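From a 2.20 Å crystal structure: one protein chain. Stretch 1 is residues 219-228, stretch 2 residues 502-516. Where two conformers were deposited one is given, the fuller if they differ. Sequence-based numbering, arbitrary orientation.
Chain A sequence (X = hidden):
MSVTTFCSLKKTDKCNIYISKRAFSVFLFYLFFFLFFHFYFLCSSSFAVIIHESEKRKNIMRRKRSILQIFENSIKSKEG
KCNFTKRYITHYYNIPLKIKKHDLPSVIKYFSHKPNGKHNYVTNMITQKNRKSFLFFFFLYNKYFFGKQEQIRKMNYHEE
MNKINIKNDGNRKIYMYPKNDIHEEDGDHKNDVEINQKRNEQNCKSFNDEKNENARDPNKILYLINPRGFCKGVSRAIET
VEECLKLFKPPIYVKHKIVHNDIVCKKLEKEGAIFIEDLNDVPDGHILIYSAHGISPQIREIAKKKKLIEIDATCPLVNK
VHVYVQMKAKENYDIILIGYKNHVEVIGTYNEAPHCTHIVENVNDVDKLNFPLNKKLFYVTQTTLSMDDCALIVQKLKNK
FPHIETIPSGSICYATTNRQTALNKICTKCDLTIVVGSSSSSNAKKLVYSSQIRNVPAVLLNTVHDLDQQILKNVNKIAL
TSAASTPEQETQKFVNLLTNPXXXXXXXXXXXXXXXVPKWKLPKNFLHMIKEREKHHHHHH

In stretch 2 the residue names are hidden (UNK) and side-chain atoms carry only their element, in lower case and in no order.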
# COMPACT_ATOMS: atom_id res chain seq x y z
N ASN A 219 -5.80 24.81 -25.04
CA ASN A 219 -4.75 23.81 -25.12
C ASN A 219 -5.01 22.63 -24.21
O ASN A 219 -5.03 22.77 -22.99
CB ASN A 219 -3.43 24.43 -24.74
CG ASN A 219 -2.34 24.05 -25.66
OD1 ASN A 219 -2.32 24.49 -26.81
ND2 ASN A 219 -1.41 23.24 -25.18
N LYS A 220 -5.24 21.46 -24.81
CA LYS A 220 -5.55 20.27 -24.02
C LYS A 220 -4.29 19.46 -23.78
O LYS A 220 -3.56 19.13 -24.72
CB LYS A 220 -6.61 19.45 -24.74
CG LYS A 220 -7.87 20.26 -25.01
CD LYS A 220 -8.94 19.45 -25.69
CE LYS A 220 -9.57 18.47 -24.73
NZ LYS A 220 -10.72 17.74 -25.35
N ILE A 221 -4.02 19.14 -22.52
CA ILE A 221 -2.82 18.38 -22.18
C ILE A 221 -3.09 17.30 -21.16
O ILE A 221 -3.78 17.52 -20.16
CB ILE A 221 -1.75 19.28 -21.58
CG1 ILE A 221 -1.37 20.38 -22.56
CG2 ILE A 221 -0.52 18.45 -21.21
CD1 ILE A 221 -0.42 21.38 -21.95
N LEU A 222 -2.54 16.12 -21.42
CA LEU A 222 -2.55 15.03 -20.45
C LEU A 222 -1.15 14.84 -19.89
O LEU A 222 -0.20 14.49 -20.61
CB LEU A 222 -3.05 13.75 -21.10
CG LEU A 222 -2.99 12.51 -20.21
CD1 LEU A 222 -4.08 12.55 -19.19
CD2 LEU A 222 -3.11 11.26 -21.06
N TYR A 223 -1.01 15.11 -18.60
CA TYR A 223 0.26 14.93 -17.94
C TYR A 223 0.29 13.52 -17.38
O TYR A 223 -0.41 13.21 -16.41
CB TYR A 223 0.42 15.93 -16.81
CG TYR A 223 0.58 17.37 -17.26
CD1 TYR A 223 1.80 17.83 -17.71
CD2 TYR A 223 -0.49 18.27 -17.19
CE1 TYR A 223 1.97 19.14 -18.10
CE2 TYR A 223 -0.32 19.59 -17.58
CZ TYR A 223 0.91 20.01 -18.03
OH TYR A 223 1.10 21.31 -18.43
N LEU A 224 1.06 12.67 -18.02
CA LEU A 224 1.27 11.32 -17.56
C LEU A 224 2.42 11.34 -16.57
O LEU A 224 3.56 11.70 -16.90
CB LEU A 224 1.58 10.38 -18.72
CG LEU A 224 1.89 8.93 -18.34
CD1 LEU A 224 0.67 8.28 -17.66
CD2 LEU A 224 2.30 8.14 -19.59
N ILE A 225 2.11 10.98 -15.34
CA ILE A 225 3.01 11.21 -14.23
C ILE A 225 3.86 9.99 -13.91
O ILE A 225 3.39 8.85 -13.96
CB ILE A 225 2.23 11.60 -12.98
CG1 ILE A 225 1.51 12.92 -13.23
CG2 ILE A 225 3.16 11.75 -11.81
CD1 ILE A 225 0.44 13.27 -12.22
N ASN A 226 5.10 10.26 -13.54
CA ASN A 226 6.02 9.25 -13.09
C ASN A 226 6.72 9.88 -11.90
O ASN A 226 7.07 11.05 -11.93
CB ASN A 226 7.02 8.95 -14.24
CG ASN A 226 7.79 7.68 -14.02
OD1 ASN A 226 7.20 6.60 -13.89
ND2 ASN A 226 9.13 7.79 -14.00
N PRO A 227 6.93 9.12 -10.83
CA PRO A 227 6.53 7.73 -10.64
C PRO A 227 5.05 7.52 -10.37
O PRO A 227 4.35 8.41 -9.86
CB PRO A 227 7.35 7.29 -9.42
CG PRO A 227 7.56 8.54 -8.67
CD PRO A 227 7.72 9.62 -9.70
N ARG A 228 4.60 6.31 -10.70
CA ARG A 228 3.23 5.89 -10.52
C ARG A 228 3.23 4.38 -10.53
O ARG A 228 4.25 3.77 -10.84
CB ARG A 228 2.36 6.35 -11.70
CG ARG A 228 2.81 5.74 -13.06
CD ARG A 228 1.83 6.12 -14.18
NE ARG A 228 2.15 5.46 -15.44
CZ ARG A 228 3.06 5.89 -16.30
NH1 ARG A 228 3.74 7.00 -16.06
NH2 ARG A 228 3.31 5.22 -17.42
N UNK A 502 -12.20 11.01 -29.70
CA UNK A 502 -12.55 12.42 -29.89
C UNK A 502 -11.99 13.40 -28.84
O UNK A 502 -12.40 14.55 -28.85
c UNK A 502 -14.31 11.33 -28.72
c UNK A 502 -13.25 10.28 -28.98
c UNK A 502 -14.07 12.39 -29.77
N UNK A 503 -11.09 12.97 -27.98
CA UNK A 503 -10.67 13.81 -26.86
C UNK A 503 -9.42 14.62 -27.17
O UNK A 503 -9.36 15.81 -26.89
c UNK A 503 -14.03 12.39 -24.40
c UNK A 503 -14.15 11.02 -24.50
c UNK A 503 -12.85 13.01 -24.75
c UNK A 503 -11.90 10.90 -25.31
c UNK A 503 -11.77 12.27 -25.20
c UNK A 503 -13.09 10.28 -24.96
c UNK A 503 -10.49 12.95 -25.62
N UNK A 504 -8.42 13.96 -27.76
CA UNK A 504 -7.24 14.63 -28.27
C UNK A 504 -6.49 15.49 -27.26
O UNK A 504 -6.02 16.57 -27.60
c UNK A 504 -7.61 15.48 -29.48
o UNK A 504 -7.48 13.65 -31.01
n UNK A 504 -9.22 15.06 -31.23
c UNK A 504 -8.10 14.65 -30.64
N UNK A 505 -6.37 15.01 -26.02
CA UNK A 505 -5.46 15.63 -25.08
C UNK A 505 -4.03 15.38 -25.58
O UNK A 505 -3.69 14.25 -25.93
c UNK A 505 -8.23 17.02 -21.63
c UNK A 505 -9.32 15.10 -22.54
c UNK A 505 -9.37 16.25 -21.78
o UNK A 505 -10.55 16.65 -21.18
c UNK A 505 -5.63 15.05 -23.67
c UNK A 505 -6.95 15.47 -22.99
c UNK A 505 -7.02 16.62 -22.23
c UNK A 505 -8.11 14.71 -23.14
N UNK A 506 -3.20 16.42 -25.61
CA UNK A 506 -1.81 16.24 -26.04
C UNK A 506 -1.02 15.60 -24.90
O UNK A 506 -1.06 16.07 -23.77
c UNK A 506 -1.14 17.57 -26.43
c UNK A 506 0.34 17.34 -26.75
o UNK A 506 -1.78 18.11 -27.58
N UNK A 507 -0.32 14.53 -25.21
CA UNK A 507 0.41 13.79 -24.20
C UNK A 507 1.72 14.49 -23.81
O UNK A 507 2.53 14.87 -24.66
c UNK A 507 1.58 10.09 -24.40
c UNK A 507 0.73 11.33 -22.43
c UNK A 507 1.45 11.45 -23.75
c UNK A 507 0.70 12.38 -24.70
N UNK A 508 1.90 14.68 -22.50
CA UNK A 508 3.16 15.15 -21.96
C UNK A 508 3.54 14.31 -20.75
O UNK A 508 2.68 13.86 -20.00
c UNK A 508 4.26 17.38 -23.69
n UNK A 508 4.02 16.90 -24.91
c UNK A 508 3.08 16.62 -21.58
o UNK A 508 5.39 17.65 -23.29
c UNK A 508 3.05 17.56 -22.78
N UNK A 509 4.83 14.07 -20.57
CA UNK A 509 5.29 13.37 -19.39
C UNK A 509 5.58 14.36 -18.29
O UNK A 509 6.14 15.43 -18.54
c UNK A 509 6.33 11.42 -20.61
o UNK A 509 5.89 10.35 -20.20
n UNK A 509 6.60 11.64 -21.88
c UNK A 509 6.57 12.58 -19.67
N UNK A 510 5.21 14.01 -17.07
CA UNK A 510 5.66 14.77 -15.93
C UNK A 510 6.44 13.88 -14.97
O UNK A 510 5.91 12.89 -14.46
c UNK A 510 4.51 15.43 -15.17
c UNK A 510 6.07 18.19 -13.14
c UNK A 510 6.07 17.63 -11.87
c UNK A 510 5.04 15.66 -12.74
c UNK A 510 5.56 17.48 -14.20
c UNK A 510 5.56 16.36 -11.68
c UNK A 510 5.00 16.22 -14.00
N UNK A 511 7.69 14.25 -14.71
CA UNK A 511 8.56 13.48 -13.83
C UNK A 511 8.77 14.14 -12.49
O UNK A 511 9.30 15.24 -12.42
c UNK A 511 9.93 13.32 -14.48
o UNK A 511 10.29 11.05 -15.01
o UNK A 511 9.71 12.41 -16.66
c UNK A 511 9.98 12.18 -15.46
N UNK A 512 8.38 13.46 -11.42
CA UNK A 512 8.85 13.80 -10.09
C UNK A 512 10.30 13.32 -10.02
O UNK A 512 10.91 12.99 -11.07
N UNK A 513 10.86 13.26 -8.82
CA UNK A 513 12.25 12.84 -8.66
C UNK A 513 12.35 11.41 -9.12
O UNK A 513 11.37 10.66 -9.05
c UNK A 513 12.71 12.96 -7.21
N UNK A 514 13.52 11.03 -9.62
CA UNK A 514 13.73 9.65 -10.00
C UNK A 514 13.49 8.77 -8.77
O UNK A 514 14.05 9.00 -7.71
n UNK A 514 16.23 7.14 -10.27
c UNK A 514 15.15 9.41 -10.53
c UNK A 514 15.39 8.00 -10.95
c UNK A 514 16.23 5.96 -10.86
c UNK A 514 14.87 7.27 -11.97
n UNK A 514 15.41 6.01 -11.89
N UNK A 515 12.66 7.76 -8.93
CA UNK A 515 12.44 6.79 -7.88
C UNK A 515 13.50 5.71 -7.99
O UNK A 515 13.70 5.13 -9.06
c UNK A 515 11.05 6.18 -8.04
o UNK A 515 8.65 5.32 -6.32
c UNK A 515 9.31 4.65 -7.14
o UNK A 515 8.77 3.79 -7.90
c UNK A 515 10.80 4.94 -7.23
N UNK A 516 14.16 5.42 -6.88
CA UNK A 516 15.02 4.26 -6.81
C UNK A 516 14.27 3.01 -6.40
O UNK A 516 13.81 2.87 -5.27
c UNK A 516 17.18 5.51 -6.47
n UNK A 516 17.27 6.68 -5.85
c UNK A 516 16.19 4.52 -5.88
o UNK A 516 17.83 5.23 -7.48
O HOH W 1 -12.33 16.39 -23.56
O HOH W 2 5.49 9.97 -17.34

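At position 502 three carbons close a ring onto the backbone nitrogen, without touching stretch 1: P502. Position 503 carries one carbon and then a six-carbon ring without a heteroatom, and its carbonyl O accepts a hydrogen bond from K220 NZ at 2.8 Å; it is F503. Position 504 has two carbons, the second bearing one oxygen and one nitrogen, and its backbone O lies 4.1 Å from K220 CB: N504. At 505 one carbon leads to a six-carbon ring bearing an oxygen; K220 CE lies over one face, 3.8 Å from the ring centroid, and K220 NZ follows at 4.3 Å in a cation-pi contact. This is Y505. A water accepts from K220 NZ (2.8 Å) and donates to Y505 OH (3.0 Å).

Position 506 shows one carbon carrying an oxygen and a carbon; its N donates a hydrogen bond to K220 O (2.9 Å) and its O accepts one from L222 N (2.8 Å), hence T506. The four carbons at 507, forked at the second, packed against L222 and L224, fit L507, whose CD1 lies 3.9 Å from L224 CB. Three carbons ending in one oxygen and one nitrogen, approaching I221, mark 508 as Q508, whose CG reaches I221 CG2 at 4.0 Å. Position 509, one carbon shorter with the same ending, lies beside L224: N509. A water donates to both its OD1 (2.9 Å) and L224 O (2.6 Å).

At 510 a plain six-carbon ring follows one carbon; CB sits 4.4 Å from Y223 CD1 and the ring turns its edge to I225 CG2, giving F510. At 511 two carbons end in two oxygens near N226: D511, with OD2 3.6 Å from N226 ND2. Position 512, beside P227, has no side-chain atoms and is G512. The single carbon at 513, pointing away, is A513. One carbon, then a five-membered ring of three carbons and two nitrogens, without contact to stretch 1, makes 514 H514. Three carbons ending in two oxygens beside P227 make 515 E515, its OE2 3.9 Å from P227 CB. Position 516, two carbons ending in oxygen and nitrogen, beyond reach of stretch 1, is N516.

Strands 221-226 and 506-511 pair in parallel, the two stretches burying 926 Å². Even-numbered residues from K220 to N226 supply the backbone hydrogen bonds. I221, Y223 and I225 share one face with T506, Q508 and F510; L222, L224 and N226 share the other with L507, N509 and D511. K220 secures the entry through F503 and Y505, and G512 N closes the ladder on N226 O at 2.8 Å.

Stretch 2, residues 502-516: PFNYTLQNFDGAHEN
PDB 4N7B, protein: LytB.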